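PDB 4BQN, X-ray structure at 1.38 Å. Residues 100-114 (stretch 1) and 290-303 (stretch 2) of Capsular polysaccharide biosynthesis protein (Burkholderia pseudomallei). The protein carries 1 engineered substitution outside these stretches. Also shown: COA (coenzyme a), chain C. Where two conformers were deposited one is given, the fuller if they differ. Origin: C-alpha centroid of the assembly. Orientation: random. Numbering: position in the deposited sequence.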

# COMPACT_ATOMS: atom_id res chain seq x y z
N TRP A 100 4.83 -1.55 1.56
CA TRP A 100 6.10 -2.25 1.38
C TRP A 100 6.82 -1.65 0.19
O TRP A 100 6.34 -1.77 -0.94
CB TRP A 100 5.83 -3.73 1.14
CG TRP A 100 7.04 -4.58 1.03
CD1 TRP A 100 7.68 -5.00 -0.11
CD2 TRP A 100 7.73 -5.20 2.13
NE1 TRP A 100 8.74 -5.82 0.21
CE2 TRP A 100 8.80 -5.95 1.58
CE3 TRP A 100 7.56 -5.19 3.52
CZ2 TRP A 100 9.68 -6.69 2.37
CZ3 TRP A 100 8.43 -5.93 4.31
CH2 TRP A 100 9.49 -6.66 3.73
N GLU A 101 7.97 -1.03 0.43
CA GLU A 101 8.75 -0.35 -0.63
C GLU A 101 9.82 -1.26 -1.24
O GLU A 101 10.60 -0.82 -2.07
CB GLU A 101 9.36 0.95 -0.08
CG GLU A 101 8.28 1.93 0.32
CD GLU A 101 8.82 3.14 1.04
OE1 GLU A 101 9.99 3.49 0.82
OE2 GLU A 101 8.04 3.72 1.81
N GLY A 102 9.87 -2.53 -0.83
CA GLY A 102 10.99 -3.36 -1.21
C GLY A 102 11.12 -3.67 -2.68
O GLY A 102 12.22 -3.89 -3.16
N TYR A 103 10.02 -3.66 -3.44
CA TYR A 103 10.16 -3.87 -4.89
C TYR A 103 10.59 -2.62 -5.62
O TYR A 103 11.28 -2.70 -6.65
CB TYR A 103 8.85 -4.35 -5.50
CG TYR A 103 8.37 -5.65 -4.93
CD1 TYR A 103 8.99 -6.86 -5.26
CD2 TYR A 103 7.27 -5.69 -4.07
CE1 TYR A 103 8.55 -8.06 -4.72
CE2 TYR A 103 6.82 -6.88 -3.53
CZ TYR A 103 7.44 -8.06 -3.87
OH TYR A 103 6.96 -9.22 -3.34
N HIS A 104 10.15 -1.47 -5.12
CA HIS A 104 10.28 -0.20 -5.84
C HIS A 104 10.83 0.84 -4.88
O HIS A 104 10.13 1.77 -4.47
CB HIS A 104 8.93 0.26 -6.44
CG HIS A 104 8.04 -0.86 -6.86
ND1 HIS A 104 6.89 -1.18 -6.17
CD2 HIS A 104 8.12 -1.74 -7.90
CE1 HIS A 104 6.31 -2.21 -6.76
NE2 HIS A 104 7.03 -2.57 -7.81
N PRO A 105 12.11 0.70 -4.51
CA PRO A 105 12.61 1.52 -3.41
C PRO A 105 12.75 3.00 -3.79
O PRO A 105 12.98 3.83 -2.91
CB PRO A 105 13.98 0.90 -3.08
CG PRO A 105 13.97 -0.45 -3.70
CD PRO A 105 13.08 -0.33 -4.91
N THR A 106 12.62 3.33 -5.08
CA THR A 106 12.73 4.71 -5.53
C THR A 106 11.37 5.42 -5.61
O THR A 106 11.31 6.58 -5.98
CB THR A 106 13.38 4.80 -6.92
OG1 THR A 106 12.53 4.18 -7.88
CG2 THR A 106 14.76 4.13 -6.94
N VAL A 107 10.27 4.72 -5.28
CA VAL A 107 8.92 5.23 -5.55
C VAL A 107 8.26 5.67 -4.26
O VAL A 107 8.33 4.99 -3.24
CB VAL A 107 8.05 4.16 -6.27
CG1 VAL A 107 6.61 4.63 -6.45
CG2 VAL A 107 8.67 3.79 -7.62
N ASN A 108 7.58 6.81 -4.30
CA ASN A 108 6.72 7.22 -3.21
C ASN A 108 5.55 8.02 -3.78
O ASN A 108 5.24 7.89 -4.96
CB ASN A 108 7.51 7.95 -2.12
CG ASN A 108 6.91 7.74 -0.75
OD1 ASN A 108 5.84 8.27 -0.44
ND2 ASN A 108 7.56 6.92 0.07
N SER A 109 4.88 8.82 -2.96
CA SER A 109 3.81 9.67 -3.45
C SER A 109 4.15 11.09 -3.06
O SER A 109 4.84 11.32 -2.06
CB SER A 109 2.48 9.23 -2.87
OG SER A 109 2.20 7.90 -3.27
N PRO A 110 3.69 12.06 -3.86
CA PRO A 110 4.02 13.46 -3.61
C PRO A 110 3.63 13.90 -2.21
O PRO A 110 2.53 13.55 -1.72
CB PRO A 110 3.16 14.23 -4.62
CG PRO A 110 2.89 13.27 -5.71
CD PRO A 110 2.91 11.89 -5.11
N TYR A 111 4.53 14.63 -1.56
CA TYR A 111 4.23 15.36 -0.33
C TYR A 111 4.64 16.80 -0.59
O TYR A 111 5.76 17.06 -1.03
CB TYR A 111 5.02 14.82 0.87
CG TYR A 111 4.87 15.68 2.12
CD1 TYR A 111 5.70 16.79 2.35
CD2 TYR A 111 3.88 15.40 3.05
CE1 TYR A 111 5.55 17.58 3.49
CE2 TYR A 111 3.71 16.19 4.18
CZ TYR A 111 4.55 17.27 4.39
OH TYR A 111 4.40 18.05 5.52
N GLY A 112 3.73 17.73 -0.33
CA GLY A 112 3.99 19.16 -0.55
C GLY A 112 4.06 19.58 -2.01
O GLY A 112 4.42 20.73 -2.30
N LEU A 113 3.73 18.66 -2.90
CA LEU A 113 3.71 18.84 -4.35
C LEU A 113 2.33 18.50 -4.83
O LEU A 113 1.58 17.83 -4.12
CB LEU A 113 4.74 17.92 -5.02
CG LEU A 113 6.21 18.16 -4.69
CD1 LEU A 113 7.07 17.00 -5.17
CD2 LEU A 113 6.71 19.47 -5.29
N PRO A 114 1.96 18.97 -6.03
CA PRO A 114 0.61 18.67 -6.50
C PRO A 114 0.38 17.16 -6.58
O PRO A 114 1.32 16.40 -6.84
CB PRO A 114 0.60 19.25 -7.92
CG PRO A 114 1.67 20.28 -7.92
CD PRO A 114 2.73 19.78 -6.99
N ALA A 290 12.48 19.76 -0.77
CA ALA A 290 11.86 19.43 0.51
C ALA A 290 11.25 18.02 0.47
O ALA A 290 11.36 17.25 1.43
CB ALA A 290 10.80 20.45 0.90
N PHE A 291 10.62 17.69 -0.64
CA PHE A 291 10.04 16.36 -0.83
C PHE A 291 11.13 15.29 -0.79
O PHE A 291 11.03 14.29 -0.05
CB PHE A 291 9.28 16.30 -2.17
CG PHE A 291 8.90 14.90 -2.59
CD1 PHE A 291 8.00 14.15 -1.84
CD2 PHE A 291 9.41 14.35 -3.76
CE1 PHE A 291 7.65 12.87 -2.23
CE2 PHE A 291 9.06 13.06 -4.16
CZ PHE A 291 8.17 12.32 -3.39
N PHE A 292 12.20 15.50 -1.56
CA PHE A 292 13.26 14.51 -1.59
C PHE A 292 13.88 14.34 -0.21
O PHE A 292 14.14 13.20 0.21
CB PHE A 292 14.35 14.87 -2.60
CG PHE A 292 15.45 13.85 -2.65
CD1 PHE A 292 15.20 12.58 -3.17
CD2 PHE A 292 16.71 14.13 -2.15
CE1 PHE A 292 16.20 11.62 -3.19
CE2 PHE A 292 17.71 13.18 -2.17
CZ PHE A 292 17.46 11.92 -2.71
N ASP A 293 14.11 15.44 0.50
CA ASP A 293 14.70 15.36 1.84
C ASP A 293 13.81 14.55 2.78
O ASP A 293 14.30 13.77 3.61
CB ASP A 293 14.92 16.75 2.43
CG ASP A 293 16.10 17.50 1.80
OD1 ASP A 293 16.87 16.91 1.01
OD2 ASP A 293 16.24 18.70 2.13
N ARG A 294 12.50 14.77 2.69
CA ARG A 294 11.56 14.05 3.53
C ARG A 294 11.59 12.55 3.26
O ARG A 294 11.62 11.74 4.19
CB ARG A 294 10.15 14.61 3.35
CG ARG A 294 9.12 14.04 4.33
CD ARG A 294 7.81 14.77 4.15
NE ARG A 294 6.80 14.42 5.16
CZ ARG A 294 5.91 13.45 5.01
NH1 ARG A 294 5.90 12.70 3.91
NH2 ARG A 294 5.02 13.22 5.97
N VAL A 295 11.61 12.16 1.98
CA VAL A 295 11.70 10.74 1.61
C VAL A 295 13.05 10.15 2.05
O VAL A 295 13.11 9.05 2.61
CB VAL A 295 11.49 10.55 0.09
CG1 VAL A 295 11.71 9.09 -0.32
CG2 VAL A 295 10.09 10.98 -0.30
N ALA A 296 14.13 10.87 1.79
CA ALA A 296 15.47 10.32 1.98
C ALA A 296 15.88 10.21 3.43
O ALA A 296 16.80 9.45 3.76
CB ALA A 296 16.48 11.16 1.21
N ALA A 297 15.21 10.97 4.30
CA ALA A 297 15.69 11.14 5.67
C ALA A 297 15.87 9.81 6.38
O ALA A 297 16.86 9.62 7.10
CB ALA A 297 14.75 12.04 6.47
N ASN A 298 14.93 8.89 6.19
CA ASN A 298 15.00 7.59 6.85
C ASN A 298 15.20 6.44 5.87
O ASN A 298 14.97 5.28 6.21
CB ASN A 298 13.74 7.36 7.70
CG ASN A 298 13.53 8.46 8.73
OD1 ASN A 298 12.54 9.19 8.68
ND2 ASN A 298 14.48 8.60 9.64
N ARG A 299 15.67 6.77 4.67
CA ARG A 299 15.88 5.77 3.62
C ARG A 299 17.28 5.94 3.05
O ARG A 299 17.46 6.53 1.98
CB ARG A 299 14.82 5.91 2.52
CG ARG A 299 13.38 5.70 3.00
CD ARG A 299 12.40 5.94 1.86
NE ARG A 299 11.00 5.66 2.19
CZ ARG A 299 10.18 6.51 2.79
NH1 ARG A 299 10.60 7.70 3.21
NH2 ARG A 299 8.92 6.15 3.00
N ARG A 300 18.28 5.43 3.78
CA ARG A 300 19.69 5.66 3.46
C ARG A 300 20.04 5.27 2.02
O ARG A 300 20.88 5.92 1.37
CB ARG A 300 20.58 4.87 4.44
CG ARG A 300 22.05 5.25 4.45
CD ARG A 300 22.80 4.54 5.57
NE ARG A 300 22.92 3.12 5.28
CZ ARG A 300 24.01 2.39 5.52
NH1 ARG A 300 25.09 2.96 6.05
NH2 ARG A 300 24.02 1.10 5.22
N TRP A 301 19.42 4.21 1.54
CA TRP A 301 19.74 3.65 0.22
C TRP A 301 19.40 4.60 -0.92
O TRP A 301 19.98 4.49 -2.00
CB TRP A 301 19.04 2.31 -0.02
CG TRP A 301 17.59 2.36 0.35
CD1 TRP A 301 16.53 2.57 -0.47
CD2 TRP A 301 17.05 2.19 1.67
NE1 TRP A 301 15.35 2.57 0.25
CE2 TRP A 301 15.64 2.33 1.57
CE3 TRP A 301 17.62 1.95 2.93
CZ2 TRP A 301 14.80 2.22 2.69
CZ3 TRP A 301 16.79 1.86 4.03
CH2 TRP A 301 15.39 2.00 3.90
N VAL A 302 18.47 5.53 -0.71
CA VAL A 302 18.11 6.50 -1.73
C VAL A 302 19.27 7.48 -2.02
O VAL A 302 19.69 7.65 -3.17
CB VAL A 302 16.83 7.25 -1.31
CG1 VAL A 302 16.46 8.27 -2.36
CG2 VAL A 302 15.67 6.26 -1.12
N ARG A 303 19.80 8.12 -0.97
CA ARG A 303 20.95 9.01 -1.20
C ARG A 303 22.18 8.22 -1.65
O ARG A 303 22.98 8.72 -2.43
CB ARG A 303 21.30 9.88 0.01
CG ARG A 303 20.40 11.10 0.18
CD ARG A 303 20.93 12.05 1.24
NE ARG A 303 19.86 12.91 1.76
CZ ARG A 303 19.45 14.03 1.19
NH1 ARG A 303 20.01 14.46 0.06
NH2 ARG A 303 18.47 14.73 1.75
N1A COA C . 6.43 2.31 5.66
C2A COA C . 6.65 3.59 5.27
N3A COA C . 5.66 4.50 5.19
C4A COA C . 4.40 4.15 5.54
C5A COA C . 4.11 2.79 5.98
C6A COA C . 5.22 1.86 6.03
N6A COA C . 5.01 0.58 6.42
N7A COA C . 2.78 2.72 6.26
C8A COA C . 2.27 3.95 6.02
N9A COA C . 3.23 4.79 5.57
C1B COA C . 3.12 6.22 5.25
C2B COA C . 1.80 6.65 4.64
O2B COA C . 1.82 6.48 3.22
C3B COA C . 1.77 8.11 5.07
O3B COA C . 2.68 8.82 4.21
P3B COA C . 2.74 10.42 4.15
O7A COA C . 3.68 10.69 3.01
O8A COA C . 1.32 10.84 3.86
O9A COA C . 3.25 10.88 5.50
C4B COA C . 2.38 8.06 6.48
O4B COA C . 3.18 6.88 6.52
C5B COA C . 1.35 8.03 7.60
O5B COA C . 0.49 6.92 7.36
P1A COA C . 0.07 5.90 8.51
O1A COA C . -0.69 4.80 7.84
O2A COA C . 1.26 5.52 9.34
O3A COA C . -0.89 6.71 9.50
P2A COA C . -2.28 7.52 9.34
O4A COA C . -1.99 8.97 9.63
O5A COA C . -3.25 6.80 10.24
O6A COA C . -2.72 7.38 7.82
CBP COA C . -3.52 6.51 5.73
CCP COA C . -3.45 6.28 7.24
CDP COA C . -4.28 5.36 5.07
CEP COA C . -4.33 7.77 5.49
CAP COA C . -2.07 6.63 5.20
OAP COA C . -1.42 5.36 5.27
C9P COA C . -1.87 7.19 3.80
O9P COA C . -1.84 8.40 3.62
N8P COA C . -1.68 6.33 2.80
C7P COA C . -1.41 6.77 1.43
C6P COA C . -2.62 7.30 0.68
C5P COA C . -3.63 6.19 0.58
O5P COA C . -4.49 6.03 1.43
N4P COA C . -3.51 5.42 -0.49
C3P COA C . -4.40 4.32 -0.72
C2P COA C . -3.60 3.04 -0.85
S1P COA C . -4.68 1.70 -0.54
O HOH W 1 12.55 2.98 -0.26

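Contacts between segments far apart in sequence often follow a common plan: an aromatic side chain supplies a greasy centre, and charged groups, tied by salt bridges and hydrogen bonds, close the periphery. The packing of residues 100-114 against residues 290-303 in this capsular polysaccharide biosynthesis protein is a compact example. The first stretch is mostly loop and turn, with a short strand at 107-108. The second carries the last part of one helix, a type I turn from A296 to R299, and the start of another helix. The loop approaches the first helix most closely where the CA atoms of Y111 and F291 lie 5.9 Å apart; at N108 and V295 the corresponding separation is 7.8 Å.

F291 forms the centre and gives up more surface to the other stretch than any other residue. Its CA-to-CB bond points sideways, but with chi1 in the t well the ring reaches the loop, where it meets backbone as well as side chains. CE1 of F291 lies 3.2 Å from the carbonyl O of S109 and 3.9 Å from CA of P110, while CD1 of F291 is 4.1 Å from CB of Y111. L113 extends the apolar patch, its CD1 sitting 3.8 Å from CB of F291. Such contacts rely on close fit rather than on directed bonds.

One helical turn beyond F291, R294 shows how a charged residue can serve both apolar and polar partners. Its extended chain carries CD of R294 over the face of the Y111 ring, 3.6 Å from the ring centroid, and the guanidinium then lies flat on the same ring, with centres 3.7 Å apart and planes at 5°. The aromatic face thus receives both a CH-pi contact and a cation-pi interaction. Because stacking leaves the N-H groups free to point outward in the guanidinium plane, NH1 of R294 can donate to O7A of coenzyme A at 3.1 Å and NH2 of R294 to O9A at 3.0 Å, both on the 3'-phosphate.

Toward the other end of the contact, P105 packs against W301, with CB of P105 4.0 Å from CD1 of W301. The indole nitrogen finds its partner through a water: NE1 of W301 donates to it at 2.9 Å, and the water donates in turn to O of P105 and OE1 of E101, each 2.8 Å from the water oxygen.

That carboxylate anchors the polar edge. E101 and R299 form a two-pronged salt bridge, NE of R299 donating to OE1 of E101 and NH2 of R299 to OE2 of E101, both at 2.8 Å. R299 NH1 turns back to its own stretch, donating to O of V295 at 2.9 Å, which ties the arginine to the preceding helix. N108 lies over the guanidinium face, but its ND2 and R299 NH2, 3.3 Å apart, are both donors and form no hydrogen bond; its OD1 instead accepts from N of S109 at 2.8 Å.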